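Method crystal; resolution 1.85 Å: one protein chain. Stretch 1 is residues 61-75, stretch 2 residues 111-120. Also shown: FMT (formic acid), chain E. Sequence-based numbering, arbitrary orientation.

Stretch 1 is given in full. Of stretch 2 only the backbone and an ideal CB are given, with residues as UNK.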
ATOM      1  N   GLU A  61      11.112   1.253   5.739  1.00 23.43           N
ATOM      2  CA  GLU A  61      10.770  -0.119   6.122  1.00 26.57           C
ATOM      3  C   GLU A  61       9.380  -0.201   6.715  1.00 22.16           C
ATOM      4  O   GLU A  61       8.903   0.760   7.326  1.00 22.32           O
ATOM      5  CB  GLU A  61      11.789  -0.675   7.126  1.00 30.12           C
ATOM      6  CG  GLU A  61      13.220  -0.526   6.635  1.00 39.99           C
ATOM      7  CD  GLU A  61      13.648  -1.691   5.762  1.00 48.02           C
ATOM      8  OE1 GLU A  61      13.787  -2.815   6.310  1.00 54.87           O
ATOM      9  OE2 GLU A  61      13.864  -1.486   4.543  1.00 49.57           O
ATOM     10  N   PHE A  62       8.753  -1.369   6.604  1.00 21.02           N
ATOM     11  CA  PHE A  62       7.467  -1.577   7.289  1.00 21.43           C
ATOM     12  C   PHE A  62       7.619  -1.746   8.796  1.00 20.75           C
ATOM     13  O   PHE A  62       8.653  -2.208   9.271  1.00 20.89           O
ATOM     14  CB  PHE A  62       6.793  -2.865   6.744  1.00 20.89           C
ATOM     15  CG  PHE A  62       6.405  -2.791   5.332  1.00 21.51           C
ATOM     16  CD1 PHE A  62       5.716  -1.686   4.861  1.00 20.12           C
ATOM     17  CD2 PHE A  62       6.713  -3.845   4.453  1.00 20.72           C
ATOM     18  CE1 PHE A  62       5.337  -1.580   3.529  1.00 20.74           C
ATOM     19  CE2 PHE A  62       6.348  -3.730   3.121  1.00 21.25           C
ATOM     20  CZ  PHE A  62       5.634  -2.618   2.656  1.00 19.72           C
ATOM     21  N   SER A  63       6.588  -1.407   9.567  1.00 21.38           N
ATOM     22  CA  SER A  63       6.563  -1.695  10.968  1.00 22.17           C
ATOM     23  C   SER A  63       5.115  -2.022  11.412  1.00 23.98           C
ATOM     24  O   SER A  63       4.147  -1.338  10.998  1.00 21.76           O
ATOM     25  CB  SER A  63       7.019  -0.468  11.758  1.00 22.23           C
ATOM     26  OG  SER A  63       6.735  -0.580  13.115  1.00 22.28           O
ATOM     27  N   GLU A  64       4.943  -3.044  12.246  1.00 22.88           N
ATOM     28  CA  GLU A  64       3.628  -3.279  12.802  1.00 23.90           C
ATOM     29  C   GLU A  64       3.002  -2.162  13.653  1.00 25.32           C
ATOM     30  O   GLU A  64       1.805  -2.223  13.952  1.00 24.12           O
ATOM     31  CB  GLU A  64       3.569  -4.636  13.528  1.00 29.81           C
ATOM     32  CG  GLU A  64       3.443  -5.767  12.509  1.00 31.28           C
ATOM     33  CD  GLU A  64       2.947  -7.094  13.059  1.00 38.37           C
ATOM     34  OE1 GLU A  64       3.596  -7.600  14.025  1.00 44.83           O
ATOM     35  OE2 GLU A  64       1.987  -7.664  12.463  1.00 30.78           O
ATOM     36  N   HIS A  65       3.769  -1.138  14.044  1.00 26.02           N
ATOM     37  CA  HIS A  65       3.232  -0.046  14.881  1.00 28.49           C
ATOM     38  C   HIS A  65       2.882   1.203  14.098  1.00 24.92           C
ATOM     39  O   HIS A  65       2.511   2.206  14.681  1.00 21.52           O
ATOM     40  CB  HIS A  65       4.236   0.358  15.989  1.00 35.06           C
ATOM     41  CG  HIS A  65       4.758  -0.814  16.797  1.00 41.57           C
ATOM     42  ND1 HIS A  65       3.944  -1.739  17.347  1.00 46.35           N
ATOM     43  CD2 HIS A  65       6.064  -1.198  17.117  1.00 48.88           C
ATOM     44  CE1 HIS A  65       4.683  -2.669  17.988  1.00 49.66           C
ATOM     45  NE2 HIS A  65       5.981  -2.334  17.859  1.00 50.64           N
ATOM     46  N   HIS A  66       3.092   1.169  12.783  1.00 20.79           N
ATOM     47  CA  HIS A  66       2.723   2.318  11.915  1.00 19.14           C
ATOM     48  C   HIS A  66       1.272   2.309  11.412  1.00 17.53           C
ATOM     49  O   HIS A  66       0.619   1.221  11.303  1.00 17.13           O
ATOM     50  CB  HIS A  66       3.672   2.432  10.712  1.00 18.71           C
ATOM     51  CG  HIS A  66       5.154   2.734  11.055  1.00 19.06           C
ATOM     52  ND1 HIS A  66       5.596   3.035  12.313  1.00 21.78           N
ATOM     53  CD2 HIS A  66       6.273   2.704  10.248  1.00 19.70           C
ATOM     54  CE1 HIS A  66       6.944   3.279  12.273  1.00 21.10           C
ATOM     55  NE2 HIS A  66       7.347   3.062  11.002  1.00 22.45           N
ATOM     56  N   PHE A  67       0.762   3.473  11.025  1.00 16.32           N
ATOM     57  CA  PHE A  67      -0.551   3.573  10.332  1.00 15.28           C
ATOM     58  C   PHE A  67      -0.234   3.508   8.840  1.00 14.83           C
ATOM     59  O   PHE A  67       0.754   4.073   8.384  1.00 15.51           O
ATOM     60  CB  PHE A  67      -1.162   4.936  10.609  1.00 15.74           C
ATOM     61  CG  PHE A  67      -2.351   5.274   9.752  1.00 16.25           C
ATOM     62  CD1 PHE A  67      -3.634   4.917  10.203  1.00 17.25           C
ATOM     63  CD2 PHE A  67      -2.214   5.971   8.524  1.00 15.56           C
ATOM     64  CE1 PHE A  67      -4.749   5.224   9.432  1.00 16.87           C
ATOM     65  CE2 PHE A  67      -3.334   6.249   7.735  1.00 15.23           C
ATOM     66  CZ  PHE A  67      -4.598   5.876   8.198  1.00 16.50           C
ATOM     67  N   TYR A  68      -1.043   2.799   8.084  1.00 15.12           N
ATOM     68  CA  TYR A  68      -0.893   2.790   6.618  1.00 14.12           C
ATOM     69  C   TYR A  68      -2.189   3.214   5.944  1.00 15.52           C
ATOM     70  O   TYR A  68      -3.286   2.852   6.430  1.00 16.45           O
ATOM     71  CB  TYR A  68      -0.510   1.392   6.130  1.00 14.69           C
ATOM     72  CG  TYR A  68       0.863   1.010   6.588  1.00 14.47           C
ATOM     73  CD1 TYR A  68       1.077   0.386   7.833  1.00 15.33           C
ATOM     74  CD2 TYR A  68       1.956   1.293   5.798  1.00 14.35           C
ATOM     75  CE1 TYR A  68       2.364   0.104   8.301  1.00 15.93           C
ATOM     76  CE2 TYR A  68       3.241   1.000   6.213  1.00 15.69           C
ATOM     77  CZ  TYR A  68       3.437   0.352   7.482  1.00 17.63           C
ATOM     78  OH  TYR A  68       4.741   0.121   7.899  1.00 17.32           O
ATOM     79  N   CYS A  69      -2.078   3.952   4.855  1.00 13.56           N
ATOM     80  CA  CYS A  69      -3.158   4.061   3.900  1.00 13.72           C
ATOM     81  C   CYS A  69      -2.818   3.333   2.583  1.00 13.06           C
ATOM     82  O   CYS A  69      -1.768   3.620   2.004  1.00 14.15           O
ATOM     83  CB  CYS A  69      -3.472   5.534   3.586  1.00 14.01           C
ATOM     84  SG  CYS A  69      -4.969   5.732   2.540  1.00 17.04           S
ATOM     85  N   ALA A  70      -3.682   2.415   2.179  1.00 13.24           N
ATOM     86  CA  ALA A  70      -3.653   1.748   0.899  1.00 13.87           C
ATOM     87  C   ALA A  70      -4.579   2.501  -0.065  1.00 13.84           C
ATOM     88  O   ALA A  70      -5.801   2.641   0.184  1.00 13.86           O
ATOM     89  CB  ALA A  70      -4.093   0.296   1.011  1.00 15.27           C
ATOM     90  N   ILE A  71      -3.998   3.006  -1.137  1.00 12.12           N
ATOM     91  CA  ILE A  71      -4.809   3.725  -2.159  1.00 13.84           C
ATOM     92  C   ILE A  71      -4.955   2.827  -3.350  1.00 17.32           C
ATOM     93  O   ILE A  71      -3.965   2.382  -3.893  1.00 17.02           O
ATOM     94  CB  ILE A  71      -4.157   5.051  -2.625  1.00 14.61           C
ATOM     95  CG1 ILE A  71      -3.833   5.877  -1.387  1.00 13.99           C
ATOM     96  CG2 ILE A  71      -5.080   5.798  -3.639  1.00 14.72           C
ATOM     97  CD1 ILE A  71      -2.944   7.094  -1.681  1.00 16.90           C
ATOM     98  N   PHE A  72      -6.187   2.579  -3.765  1.00 16.84           N
ATOM     99  CA  PHE A  72      -6.409   1.759  -4.957  1.00 18.17           C
ATOM    100  C   PHE A  72      -6.719   2.685  -6.088  1.00 18.18           C
ATOM    101  O   PHE A  72      -7.598   3.560  -5.933  1.00 19.48           O
ATOM    102  CB  PHE A  72      -7.593   0.788  -4.729  1.00 18.89           C
ATOM    103  CG  PHE A  72      -7.258  -0.296  -3.753  1.00 18.83           C
ATOM    104  CD1 PHE A  72      -7.246  -0.006  -2.401  1.00 17.77           C
ATOM    105  CD2 PHE A  72      -6.960  -1.587  -4.173  1.00 21.48           C
ATOM    106  CE1 PHE A  72      -6.967  -0.986  -1.451  1.00 17.65           C
ATOM    107  CE2 PHE A  72      -6.666  -2.595  -3.209  1.00 19.75           C
ATOM    108  CZ  PHE A  72      -6.645  -2.269  -1.866  1.00 18.72           C
ATOM    109  N   ILE A  73      -5.996   2.547  -7.185  1.00 19.69           N
ATOM    110  CA  ILE A  73      -6.022   3.449  -8.309  1.00 19.61           C
ATOM    111  C   ILE A  73      -6.401   2.663  -9.563  1.00 23.44           C
ATOM    112  O   ILE A  73      -5.595   2.015 -10.128  1.00 22.91           O
ATOM    113  CB  ILE A  73      -4.630   4.084  -8.528  1.00 19.66           C
ATOM    114  CG1 ILE A  73      -4.145   4.770  -7.279  1.00 17.74           C
ATOM    115  CG2 ILE A  73      -4.654   5.060  -9.649  1.00 19.33           C
ATOM    116  CD1 ILE A  73      -2.679   4.784  -7.107  1.00 17.30           C
ATOM    117  N   PRO A  74      -7.650   2.745  -9.951  1.00 24.48           N
ATOM    118  CA  PRO A  74      -8.145   1.991 -11.100  1.00 29.00           C
ATOM    119  C   PRO A  74      -7.633   2.558 -12.391  1.00 27.81           C
ATOM    120  O   PRO A  74      -7.561   3.725 -12.538  1.00 32.31           O
ATOM    121  CB  PRO A  74      -9.654   2.189 -11.017  1.00 28.41           C
ATOM    122  CG  PRO A  74      -9.823   3.389 -10.191  1.00 28.14           C
ATOM    123  CD  PRO A  74      -8.737   3.375  -9.215  1.00 25.55           C
ATOM    124  N   SER A  75      -7.274   1.726 -13.325  1.00 28.84           N
ATOM    125  CA  SER A  75      -6.903   2.196 -14.628  1.00 26.28           C
ATOM    126  C   SER A  75      -7.231   1.097 -15.666  1.00 27.49           C
ATOM    127  O   SER A  75      -7.869   0.154 -15.341  1.00 28.25           O
ATOM    128  CB  SER A  75      -5.407   2.321 -14.706  1.00 24.74           C
ATOM    129  OG  SER A  75      -5.032   3.166 -15.693  1.00 25.07           O
ATOM    130  N   UNK A 111      -4.667  -7.649 -13.834  1.00 31.15           N
ATOM    131  CA  UNK A 111      -5.543  -6.502 -14.101  1.00 31.80           C
ATOM    132  C   UNK A 111      -4.808  -5.178 -14.047  1.00 29.92           C
ATOM    133  O   UNK A 111      -3.562  -5.075 -14.265  1.00 28.75           O
ATOM    134  CB  UNK A 111      -6.699  -6.479 -13.099  1.00 31.80           C
ATOM    135  N   UNK A 112      -5.564  -4.123 -13.776  1.00 28.98           N
ATOM    136  CA  UNK A 112      -4.982  -2.809 -13.939  1.00 27.81           C
ATOM    137  C   UNK A 112      -5.187  -1.857 -12.775  1.00 26.18           C
ATOM    138  O   UNK A 112      -5.078  -0.642 -12.958  1.00 26.17           O
ATOM    139  CB  UNK A 112      -5.552  -2.169 -15.206  1.00 27.81           C
ATOM    140  N   UNK A 113      -5.494  -2.369 -11.589  1.00 25.75           N
ATOM    141  CA  UNK A 113      -5.684  -1.424 -10.450  1.00 24.41           C
ATOM    142  C   UNK A 113      -4.351  -1.318  -9.747  1.00 21.86           C
ATOM    143  O   UNK A 113      -3.827  -2.310  -9.217  1.00 23.92           O
ATOM    144  CB  UNK A 113      -6.777  -1.885  -9.484  1.00 24.41           C
ATOM    145  N   UNK A 114      -3.769  -0.140  -9.795  1.00 21.89           N
ATOM    146  CA  UNK A 114      -2.483   0.104  -9.098  1.00 19.62           C
ATOM    147  C   UNK A 114      -2.743   0.324  -7.618  1.00 18.49           C
ATOM    148  O   UNK A 114      -3.929   0.552  -7.215  1.00 18.20           O
ATOM    149  CB  UNK A 114      -1.750   1.310  -9.690  1.00 19.62           C
ATOM    150  N   UNK A 115      -1.686   0.133  -6.797  1.00 16.72           N
ATOM    151  CA  UNK A 115      -1.822   0.355  -5.361  1.00 17.25           C
ATOM    152  C   UNK A 115      -0.657   1.179  -4.860  1.00 16.61           C
ATOM    153  O   UNK A 115       0.505   1.048  -5.338  1.00 17.01           O
ATOM    154  CB  UNK A 115      -1.904  -0.972  -4.604  1.00 17.25           C
ATOM    155  N   UNK A 116      -0.954   2.041  -3.888  1.00 15.35           N
ATOM    156  CA  UNK A 116       0.093   2.786  -3.181  1.00 14.75           C
ATOM    157  C   UNK A 116      -0.111   2.463  -1.670  1.00 14.34           C
ATOM    158  O   UNK A 116      -1.258   2.505  -1.205  1.00 14.14           O
ATOM    159  CB  UNK A 116       0.014   4.287  -3.468  1.00 14.75           C
ATOM    160  N   UNK A 117       0.968   2.136  -0.957  1.00 13.74           N
ATOM    161  CA  UNK A 117       0.969   2.228   0.514  1.00 14.87           C
ATOM    162  C   UNK A 117       1.699   3.488   0.957  1.00 14.91           C
ATOM    163  O   UNK A 117       2.867   3.661   0.590  1.00 16.94           O
ATOM    164  CB  UNK A 117       1.621   0.993   1.139  1.00 14.87           C
ATOM    165  N   UNK A 118       1.063   4.295   1.837  1.00 12.57           N
ATOM    166  CA  UNK A 118       1.698   5.352   2.584  1.00 13.65           C
ATOM    167  C   UNK A 118       1.701   4.914   4.034  1.00 15.10           C
ATOM    168  O   UNK A 118       0.646   4.572   4.618  1.00 14.23           O
ATOM    169  CB  UNK A 118       0.989   6.694   2.393  1.00 13.65           C
ATOM    170  N   UNK A 119       2.899   4.802   4.584  1.00 13.47           N
ATOM    171  CA  UNK A 119       3.082   4.550   6.019  1.00 13.34           C
ATOM    172  C   UNK A 119       3.403   5.821   6.779  1.00 13.64           C
ATOM    173  O   UNK A 119       4.356   6.574   6.460  1.00 14.21           O
ATOM    174  CB  UNK A 119       4.195   3.524   6.242  1.00 13.34           C
ATOM    175  N   UNK A 120       2.645   6.065   7.836  1.00 14.19           N
ATOM    176  CA  UNK A 120       2.931   7.280   8.656  1.00 15.18           C
ATOM    177  C   UNK A 120       2.893   6.931  10.144  1.00 17.22           C
ATOM    178  O   UNK A 120       2.394   5.853  10.519  1.00 17.21           O
ATOM    179  CB  UNK A 120       1.924   8.392   8.357  1.00 15.18           C
TER
HETATM  180  C   FMT E1000      -4.807  -3.075   1.566  1.00 36.30           C
HETATM  181  O1  FMT E1000      -3.890  -3.457   0.802  1.00 39.57           O
HETATM  182  O2  FMT E1000      -6.078  -3.417   1.255  1.00 33.86           O

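The two segments run antiparallel as neighbouring strands. From 114 to 120 the CA-to-CB directions alternate between the face carrying Phe 67, Cys 69, Ile 71 and Ile 73 and the face carrying Tyr 68, Ala 70 and Phe 72.

Position 111 has phi 76° and nothing of stretch 1 near its ideal CB. Positive phi favours glycine, and the residue is Gly 111.

At 112 the ideal CB lies 3.3 Å from Ser 75 O, an acceptor. A short donor side chain, such as serine, threonine or asparagine, would suit. Thr 112 OG1 gives a very short hydrogen bond, 2.5 Å, to Ser 75 O.

Position 113 points sideways past Pro 74, with room for many small or medium side chains. Thr 113 has CG2 4.0 Å from Phe 72 CB, while its OG1 is 3.0 Å from the O of a water that donates to Ser 75 O.

Position 114 pairs with Ile 73 through two backbone hydrogen bonds, and its CB lies on the isoleucine face. Branched aliphatic or aromatic residues would fit. Tyr 114 sets its CB 4.3 Å from Ile 73 CB, then leads its ring away.

At 115 the other face offers the ring of Phe 72 and a formic acid. A long aliphatic chain could cover the ring, and a terminal donor could reach the acid; lysine or arginine would answer both. Lys 115 lays CD over one face of the Phe 72 ring, 3.9 Å from the ring centroid, and its NZ donates to FMT O1 at 2.8 Å.

Position 116 has its ideal CB 4.3 Å from Ile 71 CB and 4.6 Å from Ile 73 CD1, calling for valine, isoleucine or leucine. Ile 116 brings CD1 to 3.6 Å from Ile 73 CD1.

At 117 the small Ala 70 leaves space between Phe 62 and the formic acid. Phenylalanine or methionine could use it, but tyrosine adds a donor. Tyr 117 sets CE1 3.6 Å from Ala 70 CB, and its OH donates to FMT O1 at 2.8 Å.

A long side chain at 118, paired with Cys 69, can reach Ile 71, so a large apolar group would suit. Phe 118 meets Ile 71 CD1 with its ring edge, CD2 at 3.9 Å.

At 119 an ideal CB would clash with Tyr 68 CE2, 2.7 Å away, so, with the ring where it is, only a residue without a CB fits. Gly 119 lets the Tyr 68 ring pack on the backbone, with Tyr 68 CD2 3.5 Å from Gly 119 CA.

Position 120 pairs with Phe 67; several apolar residues would do. Phe 120 directs its ring away from stretch 1.

Stretch 2, residues 111-120: GTTYKIYFGF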
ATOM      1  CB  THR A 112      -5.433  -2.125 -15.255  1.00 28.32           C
ATOM      2  OG1 THR A 112      -6.875  -2.114 -15.319  1.00 29.65           O
ATOM      3  CG2 THR A 112      -4.904  -2.924 -16.433  1.00 29.90           C
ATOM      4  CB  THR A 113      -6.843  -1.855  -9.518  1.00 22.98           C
ATOM      5  OG1 THR A 113      -8.038  -1.908 -10.296  1.00 25.08           O
ATOM      6  CG2 THR A 113      -7.148  -0.803  -8.421  1.00 22.62           C
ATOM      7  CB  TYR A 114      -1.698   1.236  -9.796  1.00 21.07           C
ATOM      8  CG  TYR A 114      -0.825   0.795 -11.008  1.00 21.67           C
ATOM      9  CD1 TYR A 114      -1.400   0.529 -12.249  1.00 25.05           C
ATOM     10  CD2 TYR A 114       0.565   0.737 -10.916  1.00 22.15           C
ATOM     11  CE1 TYR A 114      -0.640   0.129 -13.341  1.00 25.03           C
ATOM     12  CE2 TYR A 114       1.365   0.349 -12.020  1.00 23.26           C
ATOM     13  CZ  TYR A 114       0.757   0.050 -13.227  1.00 24.70           C
ATOM     14  OH  TYR A 114       1.521  -0.328 -14.339  1.00 25.13           O
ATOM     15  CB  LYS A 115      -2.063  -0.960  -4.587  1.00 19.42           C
ATOM     16  CG  LYS A 115      -2.437  -0.751  -3.097  1.00 19.89           C
ATOM     17  CD  LYS A 115      -3.159  -1.978  -2.510  1.00 21.27           C
ATOM     18  CE  LYS A 115      -2.215  -3.131  -2.339  1.00 23.42           C
ATOM     19  NZ  LYS A 115      -2.921  -4.268  -1.645  1.00 26.28           N
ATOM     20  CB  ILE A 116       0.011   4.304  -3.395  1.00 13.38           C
ATOM     21  CG1 ILE A 116       0.567   4.623  -4.811  1.00 14.52           C
ATOM     22  CG2 ILE A 116       0.832   5.056  -2.270  1.00 13.23           C
ATOM     23  CD1 ILE A 116       0.159   6.035  -5.255  1.00 15.94           C
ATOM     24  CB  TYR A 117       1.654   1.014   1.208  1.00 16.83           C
ATOM     25  CG  TYR A 117       0.914  -0.361   1.224  1.00 18.60           C
ATOM     26  CD1 TYR A 117      -0.446  -0.479   0.849  1.00 21.46           C
ATOM     27  CD2 TYR A 117       1.554  -1.530   1.635  1.00 22.08           C
ATOM     28  CE1 TYR A 117      -1.105  -1.724   0.867  1.00 24.01           C
ATOM     29  CE2 TYR A 117       0.861  -2.787   1.677  1.00 23.78           C
ATOM     30  CZ  TYR A 117      -0.453  -2.858   1.296  1.00 22.52           C
ATOM     31  OH  TYR A 117      -1.159  -4.063   1.299  1.00 26.01           O
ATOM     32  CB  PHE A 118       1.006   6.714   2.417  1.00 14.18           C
ATOM     33  CG  PHE A 118       1.397   7.469   1.168  1.00 14.11           C
ATOM     34  CD1 PHE A 118       2.725   7.946   0.966  1.00 13.97           C
ATOM     35  CD2 PHE A 118       0.434   7.704   0.152  1.00 15.02           C
ATOM     36  CE1 PHE A 118       3.040   8.716  -0.182  1.00 13.49           C
ATOM     37  CE2 PHE A 118       0.755   8.473  -0.980  1.00 13.57           C
ATOM     38  CZ  PHE A 118       2.104   8.898  -1.167  1.00 14.08           C
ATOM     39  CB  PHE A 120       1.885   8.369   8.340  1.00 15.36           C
ATOM     40  CG  PHE A 120       2.223   9.267   7.196  1.00 14.23           C
ATOM     41  CD1 PHE A 120       2.078   8.804   5.871  1.00 14.09           C
ATOM     42  CD2 PHE A 120       2.675  10.549   7.402  1.00 13.96           C
ATOM     43  CE1 PHE A 120       2.350   9.618   4.822  1.00 12.56           C
ATOM     44  CE2 PHE A 120       2.974  11.373   6.336  1.00 13.27           C
ATOM     45  CZ  PHE A 120       2.846  10.911   5.048  1.00 13.25           C
TER
HETATM   46  O   HOH W   1      -8.291  -0.619 -12.953  1.00 42.32           O
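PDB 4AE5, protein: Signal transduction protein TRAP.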